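Local coordinates for protein cystathionine gamma-synthase (Xanthomonas oryzae pv. oryzae KACC 10331, PDB 6LGO) that probably works as a pyridoxal 5'-phosphate-dependent cystathionine gamma-synthase or gamma-lyase of the trans-sulfuration family, at residues V182-F187 / L202-T207; S189-K194 / T258-L263; E336-V341 / L370-I375. The protein carries 1 engineered substitution. All coordinates share one frame; numbering follows the deposited sequence.

Contact 1. Residues V182-F187 / L202-T207; sequences VVDNTF and LVLHST. With EBO ((2~{S})-2-azanyl-4-[(3~{S})-3-[(~{E})-[2-methyl-3-oxidanyl-5-(phosphonomethyl)pyridin-4-yl]methylideneamino]-4-oxidanyl-4-oxidanylidene-butyl]sulfanyl-butanoic acid), chain E.
The imidazole of H205 and the side-chain amide of N185 run side by side with their planes 45° apart, and ring atom CE1 of H205 packs 3.6 Å from N185 CB. The backbone N185 O and T186 N approach the same ring obliquely. L204 CD1 lies over one face of the D184 carboxylate, 3.6 Å from D184 CG. NE2 of H205 is hydrogen-bonded to E76; ND1 of H205 shares a bond of 2.9 Å with a water, and that water donates to T186 O. OD1 of D184 takes two bonds from T186, using its syn lone pair for OG1 and being met nearly along the C-O axis by N, an Asx turn. This fixes the carboxylate's rotation and leaves D184 OD2 2.7 Å from the pyridine N of the external aldimine. T186 OG1 also accepts from S206 N (3.0 Å, 171°), tying the turn after strand 180-184 to the end of strand 202-206. S206 OG, held anti to its own N (chi1 174°), donates to phosphonate oxygen O2 of the ligand at 2.8 Å. Behind lies a parallel backbone ladder. Cofactor groups held at the C-terminal ends of adjacent parallel strands are typical of the large domain of fold-type I PLP enzymes.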
loop_
_atom_site.group_PDB
_atom_site.type_symbol
_atom_site.label_atom_id
_atom_site.label_comp_id
_atom_site.label_asym_id
_atom_site.label_seq_id
_atom_site.Cartn_x
_atom_site.Cartn_y
_atom_site.Cartn_z
ATOM N N VAL A 182 -33.820 5.302 5.591
ATOM C CA VAL A 182 -32.356 5.177 5.576
ATOM C C VAL A 182 -31.792 6.172 6.570
ATOM O O VAL A 182 -32.190 7.376 6.524
ATOM C CB VAL A 182 -31.779 5.389 4.181
ATOM C CG1 VAL A 182 -32.066 6.768 3.612
ATOM C CG2 VAL A 182 -30.274 5.146 4.230
ATOM N N VAL A 183 -30.851 5.707 7.393
ATOM C CA VAL A 183 -30.255 6.572 8.442
ATOM C C VAL A 183 -28.752 6.696 8.133
ATOM O O VAL A 183 -27.988 5.686 8.097
ATOM C CB VAL A 183 -30.460 6.012 9.860
ATOM C CG1 VAL A 183 -29.926 6.975 10.886
ATOM C CG2 VAL A 183 -31.899 5.684 10.191
ATOM N N ASP A 184 -28.311 7.926 8.016
ATOM C CA ASP A 184 -26.877 8.248 7.964
ATOM C C ASP A 184 -26.387 8.269 9.413
ATOM O O ASP A 184 -26.631 9.208 10.135
ATOM C CB ASP A 184 -26.676 9.551 7.205
ATOM C CG ASP A 184 -25.238 9.952 6.998
ATOM O OD1 ASP A 184 -24.404 9.400 7.749
ATOM O OD2 ASP A 184 -24.999 10.868 6.125
ATOM N N ASN A 185 -25.606 7.256 9.749
ATOM C CA ASN A 185 -25.110 6.974 11.104
ATOM C C ASN A 185 -23.627 7.364 11.186
ATOM O O ASN A 185 -22.935 6.812 12.048
ATOM C CB ASN A 185 -25.360 5.516 11.448
ATOM C CG ASN A 185 -25.224 5.216 12.929
ATOM O OD1 ASN A 185 -24.976 4.050 13.259
ATOM N ND2 ASN A 185 -25.438 6.197 13.786
ATOM N N THR A 186 -23.145 8.290 10.357
ATOM C CA THR A 186 -21.700 8.626 10.300
ATOM C C THR A 186 -21.235 9.157 11.680
ATOM O O THR A 186 -20.123 8.825 12.099
ATOM C CB THR A 186 -21.497 9.650 9.192
ATOM O OG1 THR A 186 -21.910 9.096 7.941
ATOM C CG2 THR A 186 -20.083 10.180 9.127
ATOM N N PHE A 187 -21.981 10.076 12.280
ATOM C CA PHE A 187 -21.571 10.881 13.473
ATOM C C PHE A 187 -21.370 10.023 14.714
ATOM O O PHE A 187 -20.606 10.489 15.533
ATOM C CB PHE A 187 -22.494 12.049 13.793
ATOM C CG PHE A 187 -22.004 13.376 13.282
ATOM C CD1 PHE A 187 -21.364 13.492 12.041
ATOM C CD2 PHE A 187 -22.189 14.531 14.022
ATOM C CE1 PHE A 187 -20.967 14.731 11.536
ATOM C CE2 PHE A 187 -21.711 15.759 13.562
ATOM C CZ PHE A 187 -21.099 15.864 12.335
ATOM N N LEU A 202 -32.281 0.652 6.073
ATOM C CA LEU A 202 -30.895 0.909 5.632
ATOM C C LEU A 202 -30.156 1.834 6.602
ATOM O O LEU A 202 -30.741 2.837 7.129
ATOM C CB LEU A 202 -30.906 1.586 4.273
ATOM C CG LEU A 202 -31.556 0.834 3.129
ATOM C CD1 LEU A 202 -31.996 1.794 2.061
ATOM C CD2 LEU A 202 -30.604 -0.156 2.526
ATOM N N VAL A 203 -28.883 1.548 6.777
ATOM C CA VAL A 203 -28.013 2.479 7.490
ATOM C C VAL A 203 -26.762 2.642 6.625
ATOM O O VAL A 203 -26.316 1.651 5.942
ATOM C CB VAL A 203 -27.715 2.016 8.924
ATOM C CG1 VAL A 203 -26.977 0.684 8.959
ATOM C CG2 VAL A 203 -26.874 3.068 9.658
ATOM N N LEU A 204 -26.251 3.873 6.575
ATOM C CA LEU A 204 -25.097 4.151 5.734
ATOM C C LEU A 204 -24.108 5.015 6.496
ATOM O O LEU A 204 -24.492 5.682 7.472
ATOM C CB LEU A 204 -25.544 4.744 4.400
ATOM C CG LEU A 204 -26.105 6.147 4.407
ATOM C CD1 LEU A 204 -25.053 7.205 4.696
ATOM C CD2 LEU A 204 -26.744 6.392 3.013
ATOM N N HIS A 205 -22.847 4.966 6.069
ATOM C CA HIS A 205 -21.764 5.714 6.728
ATOM C C HIS A 205 -20.851 6.297 5.674
ATOM O O HIS A 205 -20.697 5.680 4.618
ATOM C CB HIS A 205 -20.910 4.785 7.561
ATOM C CG HIS A 205 -21.625 4.128 8.673
ATOM N ND1 HIS A 205 -21.602 4.659 9.956
ATOM C CD2 HIS A 205 -22.250 2.934 8.735
ATOM C CE1 HIS A 205 -22.284 3.796 10.732
ATOM N NE2 HIS A 205 -22.772 2.787 9.976
ATOM N N SER A 206 -20.269 7.445 5.999
ATOM C CA SER A 206 -18.937 7.849 5.523
ATOM C C SER A 206 -17.937 7.084 6.383
ATOM O O SER A 206 -17.798 7.434 7.558
ATOM C CB SER A 206 -18.740 9.286 5.648
ATOM O OG SER A 206 -17.413 9.555 5.303
ATOM N N THR A 207 -17.305 6.051 5.830
ATOM C CA THR A 207 -16.268 5.266 6.531
ATOM C C THR A 207 -15.042 6.142 6.698
ATOM O O THR A 207 -14.227 5.814 7.546
ATOM C CB THR A 207 -15.948 3.967 5.828
ATOM O OG1 THR A 207 -15.391 4.209 4.532
ATOM C CG2 THR A 207 -17.219 3.161 5.759
HETATM O O6 EBO E . -18.677 17.382 7.493
HETATM C C15 EBO E . -17.558 16.966 7.026
HETATM O O5 EBO E . -16.444 17.345 7.406
HETATM C C8 EBO E . -17.422 15.984 5.929
HETATM C C9 EBO E . -16.660 16.469 4.622
HETATM C C10 EBO E . -16.681 18.013 4.338
HETATM S S EBO E . -15.801 18.122 2.878
HETATM C C11 EBO E . -16.634 19.511 2.279
HETATM C C12 EBO E . -15.802 20.133 1.215
HETATM C C13 EBO E . -15.696 19.488 -0.139
HETATM C C14 EBO E . -16.992 19.221 -0.831
HETATM O O4 EBO E . -17.640 18.228 -0.526
HETATM O O3 EBO E . -17.426 19.899 -1.750
HETATM N N2 EBO E . -14.853 20.482 -0.793
HETATM N N1 EBO E . -18.715 15.236 5.850
HETATM C C7 EBO E . -18.929 14.226 5.145
HETATM C C3 EBO E . -20.141 13.417 5.233
HETATM C C2 EBO E . -20.979 13.553 6.377
HETATM O O7 EBO E . -20.733 14.456 7.390
HETATM C C4 EBO E . -20.444 12.403 4.178
HETATM C C6 EBO E . -19.632 11.908 2.957
HETATM P P EBO E . -17.863 11.447 2.466
HETATM O O2 EBO E . -16.962 10.281 2.685
HETATM O O1 EBO E . -17.980 11.276 0.895
HETATM O O EBO E . -16.871 12.663 2.484
HETATM C C5 EBO E . -21.759 11.808 4.479
HETATM N N EBO E . -22.593 11.910 5.550
HETATM C C1 EBO E . -22.221 12.787 6.470
HETATM C C EBO E . -22.938 13.035 7.737
HETATM O O HOH W 1 -19.576 6.194 11.336
#

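Contact 2. Residues S189-K194 / T258-L263; sequences SPALQK and TLDARL
Two leucines of the helix and a serine of the loop are set by their first torsions: L259 carries CG opposite the backbone N (chi1 180°), L263 turns CG beside its N (chi1 -78°), and S189 keeps OG between its N and carbonyl carbon. As a result, CD2 of L259 and CD1 of L263 both close on S189 OG, each at 3.7 Å. The motif on the loop side is an ST turn, in which S189 OG accepts from A191 N (3.0 Å), and a backbone bond from L192 N to S189 O tightens the same bend. The turn presents A191 to the first turn of helix 259-277. The methyl of A191 points at the helix and touches three side chains: L263 CD1 at 3.6 Å from CB, L259 CD2, and D260 OD1 at 3.5 Å from the same CB. No hydrogen bond spans the two segments. L192 extends the apolar patch, meeting L263 tip to tip, with CD1 of L192 4.0 Å from CD2 of L263. P190 CD just reaches L259 CD2, and P190 also packs on L75 and E76 of helix 63-76. The contact is plain packing, joining the loop that links strands 180-184 and 202-206 to the start of a long helix. A261 and R262 also pack against the third subunit, another copy of the protein. R262 bonds the backbone oxygens of Y210 and G255, and T258 OG1 is likewise bonded to G255 O. T258, at the N-cap position, makes no capping bond with its side chain; instead its OG1 lies in the guanidinium plane of R262 and accepts from NE at 2.8 Å (158°), while L259 CA sits above one face of that guanidinium.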
loop_
_atom_site.group_PDB
_atom_site.type_symbol
_atom_site.label_atom_id
_atom_site.label_comp_id
_atom_site.label_asym_id
_atom_site.label_seq_id
_atom_site.Cartn_x
_atom_site.Cartn_y
_atom_site.Cartn_z
ATOM N N SER A 189 -21.202 6.172 14.528
ATOM C CA SER A 189 -20.638 4.856 14.113
ATOM C C SER A 189 -21.566 3.801 14.668
ATOM O O SER A 189 -22.385 4.050 15.561
ATOM C CB SER A 189 -19.220 4.619 14.600
ATOM O OG SER A 189 -19.196 4.034 15.919
ATOM N N PRO A 190 -21.359 2.558 14.262
ATOM C CA PRO A 190 -22.144 1.466 14.808
ATOM C C PRO A 190 -21.925 1.224 16.305
ATOM O O PRO A 190 -22.696 0.615 16.902
ATOM C CB PRO A 190 -21.602 0.246 14.053
ATOM C CG PRO A 190 -21.120 0.833 12.743
ATOM C CD PRO A 190 -20.474 2.138 13.157
ATOM N N ALA A 191 -20.792 1.614 16.829
ATOM C CA ALA A 191 -20.462 1.333 18.231
ATOM C C ALA A 191 -21.322 2.222 19.141
ATOM O O ALA A 191 -21.380 1.852 20.289
ATOM C CB ALA A 191 -19.002 1.600 18.460
ATOM N N LEU A 192 -21.904 3.345 18.657
ATOM C CA LEU A 192 -22.648 4.262 19.543
ATOM C C LEU A 192 -24.140 4.388 19.147
ATOM O O LEU A 192 -24.888 4.975 19.967
ATOM C CB LEU A 192 -21.987 5.639 19.592
ATOM C CG LEU A 192 -20.595 5.692 20.204
ATOM C CD1 LEU A 192 -20.074 7.111 20.247
ATOM C CD2 LEU A 192 -20.566 5.083 21.619
ATOM N N GLN A 193 -24.624 3.768 18.067
ATOM C CA GLN A 193 -26.032 3.857 17.635
ATOM C C GLN A 193 -26.214 2.768 16.612
ATOM O O GLN A 193 -25.356 2.708 15.668
ATOM C CB GLN A 193 -26.364 5.215 16.983
ATOM C CG GLN A 193 -27.841 5.420 16.658
ATOM C CD GLN A 193 -28.142 6.869 16.322
ATOM O OE1 GLN A 193 -27.687 7.321 15.251
ATOM N NE2 GLN A 193 -28.847 7.602 17.207
ATOM N N LYS A 194 -27.322 2.056 16.742
ATOM C CA LYS A 194 -27.707 1.015 15.783
ATOM C C LYS A 194 -29.107 1.258 15.245
ATOM O O LYS A 194 -30.067 0.632 15.675
ATOM C CB LYS A 194 -27.753 -0.312 16.505
ATOM C CG LYS A 194 -26.451 -1.012 16.884
ATOM C CD LYS A 194 -26.624 -2.439 16.442
ATOM C CE LYS A 194 -26.363 -3.475 17.470
ATOM N NZ LYS A 194 -27.007 -4.683 16.927
ATOM N N THR A 258 -9.750 -0.652 16.077
ATOM C CA THR A 258 -9.547 0.221 17.258
ATOM C C THR A 258 -10.752 1.160 17.525
ATOM O O THR A 258 -10.639 2.003 18.439
ATOM C CB THR A 258 -8.269 1.046 17.155
ATOM O OG1 THR A 258 -8.241 1.831 15.965
ATOM C CG2 THR A 258 -7.085 0.141 17.315
ATOM N N LEU A 259 -11.872 1.024 16.810
ATOM C CA LEU A 259 -13.068 1.891 16.987
ATOM C C LEU A 259 -13.519 1.988 18.459
ATOM O O LEU A 259 -13.623 3.145 18.900
ATOM C CB LEU A 259 -14.204 1.412 16.078
ATOM C CG LEU A 259 -15.490 2.215 16.164
ATOM C CD1 LEU A 259 -15.288 3.632 15.701
ATOM C CD2 LEU A 259 -16.579 1.540 15.323
ATOM N N ASP A 260 -13.762 0.862 19.149
ATOM C CA ASP A 260 -14.240 0.802 20.565
ATOM C C ASP A 260 -13.162 1.426 21.485
ATOM O O ASP A 260 -13.485 2.348 22.221
ATOM C CB ASP A 260 -14.846 -0.567 20.972
ATOM C CG ASP A 260 -16.138 -0.918 20.142
ATOM O OD1 ASP A 260 -17.323 -0.561 20.618
ATOM O OD2 ASP A 260 -16.050 -1.588 18.960
ATOM N N ALA A 261 -11.905 1.068 21.347
ATOM C CA ALA A 261 -10.785 1.690 22.085
ATOM C C ALA A 261 -10.707 3.184 21.782
ATOM O O ALA A 261 -10.558 3.954 22.750
ATOM C CB ALA A 261 -9.486 1.010 21.758
ATOM N N ARG A 262 -10.747 3.588 20.504
ATOM C CA ARG A 262 -10.681 5.042 20.171
ATOM C C ARG A 262 -11.860 5.778 20.845
ATOM O O ARG A 262 -11.645 6.847 21.425
ATOM C CB ARG A 262 -10.672 5.237 18.650
ATOM C CG ARG A 262 -9.269 5.074 18.101
ATOM C CD ARG A 262 -9.170 5.107 16.618
ATOM N NE ARG A 262 -9.890 4.108 15.817
ATOM C CZ ARG A 262 -11.039 4.329 15.152
ATOM N NH1 ARG A 262 -11.683 5.485 15.254
ATOM N NH2 ARG A 262 -11.529 3.433 14.327
ATOM N N LEU A 263 -13.071 5.244 20.774
ATOM C CA LEU A 263 -14.297 5.990 21.198
ATOM C C LEU A 263 -14.297 6.196 22.721
ATOM O O LEU A 263 -14.838 7.201 23.164
ATOM C CB LEU A 263 -15.578 5.303 20.729
ATOM C CG LEU A 263 -15.890 5.537 19.240
ATOM C CD1 LEU A 263 -16.996 4.575 18.796
ATOM C CD2 LEU A 263 -16.261 6.986 18.919
#

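Contact 3. Residues E336-V341 / L370-I375; sequences ESLGGV and LLRLSI. With EBO ((2~{S})-2-azanyl-4-[(3~{S})-3-[(~{E})-[2-methyl-3-oxidanyl-5-(phosphonomethyl)pyridin-4-yl]methylideneamino]-4-oxidanyl-4-oxidanylidene-butyl]sulfanyl-butanoic acid), chain E.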
loop_
_atom_site.group_PDB
_atom_site.type_symbol
_atom_site.label_atom_id
_atom_site.label_comp_id
_atom_site.label_asym_id
_atom_site.label_seq_id
_atom_site.Cartn_x
_atom_site.Cartn_y
_atom_site.Cartn_z
ATOM N N GLU A 336 -11.344 20.190 7.019
ATOM C CA GLU A 336 -12.556 19.364 6.863
ATOM C C GLU A 336 -12.390 17.968 7.457
ATOM O O GLU A 336 -11.261 17.548 7.773
ATOM C CB GLU A 336 -12.943 19.388 5.392
ATOM C CG GLU A 336 -14.012 20.472 5.201
ATOM C CD GLU A 336 -13.802 21.299 3.990
ATOM O OE1 GLU A 336 -14.599 22.259 3.794
ATOM O OE2 GLU A 336 -12.844 20.956 3.250
ATOM N N SER A 337 -13.520 17.285 7.558
ATOM C CA SER A 337 -13.670 15.893 7.986
ATOM C C SER A 337 -13.770 15.812 9.524
ATOM O O SER A 337 -13.733 16.891 10.199
ATOM C CB SER A 337 -12.539 15.063 7.425
ATOM O OG SER A 337 -12.891 13.718 7.507
ATOM N N LEU A 338 -13.788 14.585 10.060
ATOM C CA LEU A 338 -14.128 14.372 11.466
ATOM C C LEU A 338 -13.891 12.894 11.740
ATOM O O LEU A 338 -13.577 12.175 10.794
ATOM C CB LEU A 338 -15.596 14.778 11.747
ATOM C CG LEU A 338 -16.652 13.985 10.937
ATOM C CD1 LEU A 338 -17.466 13.072 11.813
ATOM C CD2 LEU A 338 -17.584 14.898 10.173
ATOM N N GLY A 339 -13.901 12.519 13.004
ATOM C CA GLY A 339 -13.813 11.121 13.429
ATOM C C GLY A 339 -12.419 10.558 13.377
ATOM O O GLY A 339 -12.281 9.315 13.569
ATOM N N GLY A 340 -11.431 11.389 13.112
ATOM C CA GLY A 340 -10.026 10.931 13.129
ATOM C C GLY A 340 -9.451 10.969 14.566
ATOM O O GLY A 340 -9.985 11.716 15.407
ATOM N N VAL A 341 -8.375 10.246 14.799
ATOM C CA VAL A 341 -7.631 10.291 16.081
ATOM C C VAL A 341 -7.086 11.713 16.316
ATOM O O VAL A 341 -6.951 12.095 17.474
ATOM C CB VAL A 341 -6.532 9.227 16.088
ATOM C CG1 VAL A 341 -7.112 7.831 16.071
ATOM C CG2 VAL A 341 -5.615 9.395 14.914
ATOM N N LEU A 370 -20.577 29.885 13.608
ATOM C CA LEU A 370 -20.537 28.505 14.192
ATOM C C LEU A 370 -19.168 27.869 13.904
ATOM O O LEU A 370 -18.716 27.922 12.751
ATOM C CB LEU A 370 -21.686 27.658 13.647
ATOM C CG LEU A 370 -21.842 26.303 14.338
ATOM C CD1 LEU A 370 -22.385 26.437 15.757
ATOM C CD2 LEU A 370 -22.695 25.345 13.515
ATOM N N LEU A 371 -18.539 27.353 14.967
ATOM C CA LEU A 371 -17.371 26.432 14.909
ATOM C C LEU A 371 -17.790 25.022 15.334
ATOM O O LEU A 371 -18.606 24.892 16.270
ATOM C CB LEU A 371 -16.241 27.024 15.757
ATOM C CG LEU A 371 -15.724 28.358 15.199
ATOM C CD1 LEU A 371 -14.825 29.010 16.229
ATOM C CD2 LEU A 371 -15.038 28.182 13.812
ATOM N N ARG A 372 -17.251 24.024 14.630
ATOM C CA ARG A 372 -17.429 22.585 14.908
ATOM C C ARG A 372 -16.111 21.946 15.306
ATOM O O ARG A 372 -15.113 22.158 14.617
ATOM C CB ARG A 372 -18.004 21.883 13.688
ATOM C CG ARG A 372 -18.456 20.466 13.938
ATOM C CD ARG A 372 -18.799 19.823 12.610
ATOM N NE ARG A 372 -17.592 19.462 11.865
ATOM C CZ ARG A 372 -17.553 18.910 10.647
ATOM N NH1 ARG A 372 -18.686 18.678 9.995
ATOM N NH2 ARG A 372 -16.354 18.629 10.106
ATOM N N LEU A 373 -16.130 21.192 16.410
ATOM C CA LEU A 373 -14.946 20.453 16.873
ATOM C C LEU A 373 -15.158 18.987 16.591
ATOM O O LEU A 373 -16.284 18.495 16.872
ATOM C CB LEU A 373 -14.819 20.624 18.370
ATOM C CG LEU A 373 -14.548 22.022 18.874
ATOM C CD1 LEU A 373 -14.408 21.999 20.414
ATOM C CD2 LEU A 373 -13.282 22.553 18.201
ATOM N N SER A 374 -14.151 18.328 16.004
ATOM C CA SER A 374 -14.012 16.860 16.016
ATOM C C SER A 374 -12.939 16.571 17.052
ATOM O O SER A 374 -11.776 16.829 16.801
ATOM C CB SER A 374 -13.620 16.261 14.689
ATOM O OG SER A 374 -13.614 14.820 14.748
ATOM N N ILE A 375 -13.339 16.086 18.202
ATOM C CA ILE A 375 -12.383 15.878 19.324
ATOM C C ILE A 375 -11.751 14.522 19.124
ATOM O O ILE A 375 -12.503 13.526 18.976
ATOM C CB ILE A 375 -13.139 16.003 20.659
ATOM C CG1 ILE A 375 -13.494 17.483 20.792
ATOM C CG2 ILE A 375 -12.306 15.495 21.811
ATOM C CD1 ILE A 375 -14.661 17.690 21.538
HETATM O O6 EBO E . -18.677 17.382 7.493
HETATM C C15 EBO E . -17.558 16.966 7.026
HETATM O O5 EBO E . -16.444 17.345 7.406
HETATM C C8 EBO E . -17.422 15.984 5.929
HETATM C C9 EBO E . -16.660 16.469 4.622
HETATM C C10 EBO E . -16.681 18.013 4.338
HETATM S S EBO E . -15.801 18.122 2.878
HETATM C C11 EBO E . -16.634 19.511 2.279
HETATM C C12 EBO E . -15.802 20.133 1.215
HETATM C C13 EBO E . -15.696 19.488 -0.139
HETATM C C14 EBO E . -16.992 19.221 -0.831
HETATM O O4 EBO E . -17.640 18.228 -0.526
HETATM O O3 EBO E . -17.426 19.899 -1.750
HETATM N N2 EBO E . -14.853 20.482 -0.793
HETATM N N1 EBO E . -18.715 15.236 5.850
HETATM C C7 EBO E . -18.929 14.226 5.145
HETATM C C3 EBO E . -20.141 13.417 5.233
HETATM C C2 EBO E . -20.979 13.553 6.377
HETATM O O7 EBO E . -20.733 14.456 7.390
HETATM C C4 EBO E . -20.444 12.403 4.178
HETATM C C6 EBO E . -19.632 11.908 2.957
HETATM P P EBO E . -17.863 11.447 2.466
HETATM O O2 EBO E . -16.962 10.281 2.685
HETATM O O1 EBO E . -17.980 11.276 0.895
HETATM O O EBO E . -16.871 12.663 2.484
HETATM C C5 EBO E . -21.759 11.808 4.479
HETATM N N EBO E . -22.593 11.910 5.550
HETATM C C1 EBO E . -22.221 12.787 6.470
HETATM C C EBO E . -22.938 13.035 7.737
HETATM O O HOH W 2 -13.330 19.175 10.871
HETATM O O HOH W 3 -10.952 14.075 14.717
#
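S337 N and R372 both grip a ligand carboxylate, the unusual feature of a contact in which one direct hydrogen bond joins the segments. Strand 371-374 belongs to the mixed C-terminal sheet, and its R372 and S374 meet the loop between strands 333-334 and 344-346, an arginine-carboxylate site as in other fold-type I PLP enzymes. The two terminal nitrogens of R372 hold the two carboxylate oxygens of the external aldimine almost straight, NH1 to O6 at 2.8 Å (175°) and NH2 to O5 at 3.0 Å. O5 takes a second, more bent bond from S337 N. A bend at chi3 (76°) turns the otherwise extended R372 chain so that O6 lies at the guanidinium edge. L338 covers one face of that group, its CD2 standing 3.9 Å from R372 NH2. S337 OG is hydrogen-bonded to K209 NZ, the lysine predicted to carry the cofactor, and Y57 of the second subunit packs on S337. Deeper along the loop, G339, with a positive phi, directs its N to S374 OG (2.9 Å, 161°). The same OG donates to a water at 2.8 Å, which in turn donates to G340 O.

All three contacts lie largely in the interior, but contact 1 is nearest the centre of the chain, while contact 2 includes the partly exposed A191 and D260. Contact 1 belongs to the seven-stranded sheet, and one segment of contact 3 to the five-stranded one; about 17 Å separates their centres, and both hold the same ligand, one at its pyridine and phosphonate, the other at its carboxylate. F187 and L338 touch between them. Contact 2 does not touch the ligand; its loop begins just after the first segment of contact 1, with P190 against H205, and its helix reaches contact 3 where R262 packs on V341. Chemistry follows place: a backbone ladder in contact 1, a loop and strand gripping a carboxylate in contact 3, aliphatic packing in contact 2.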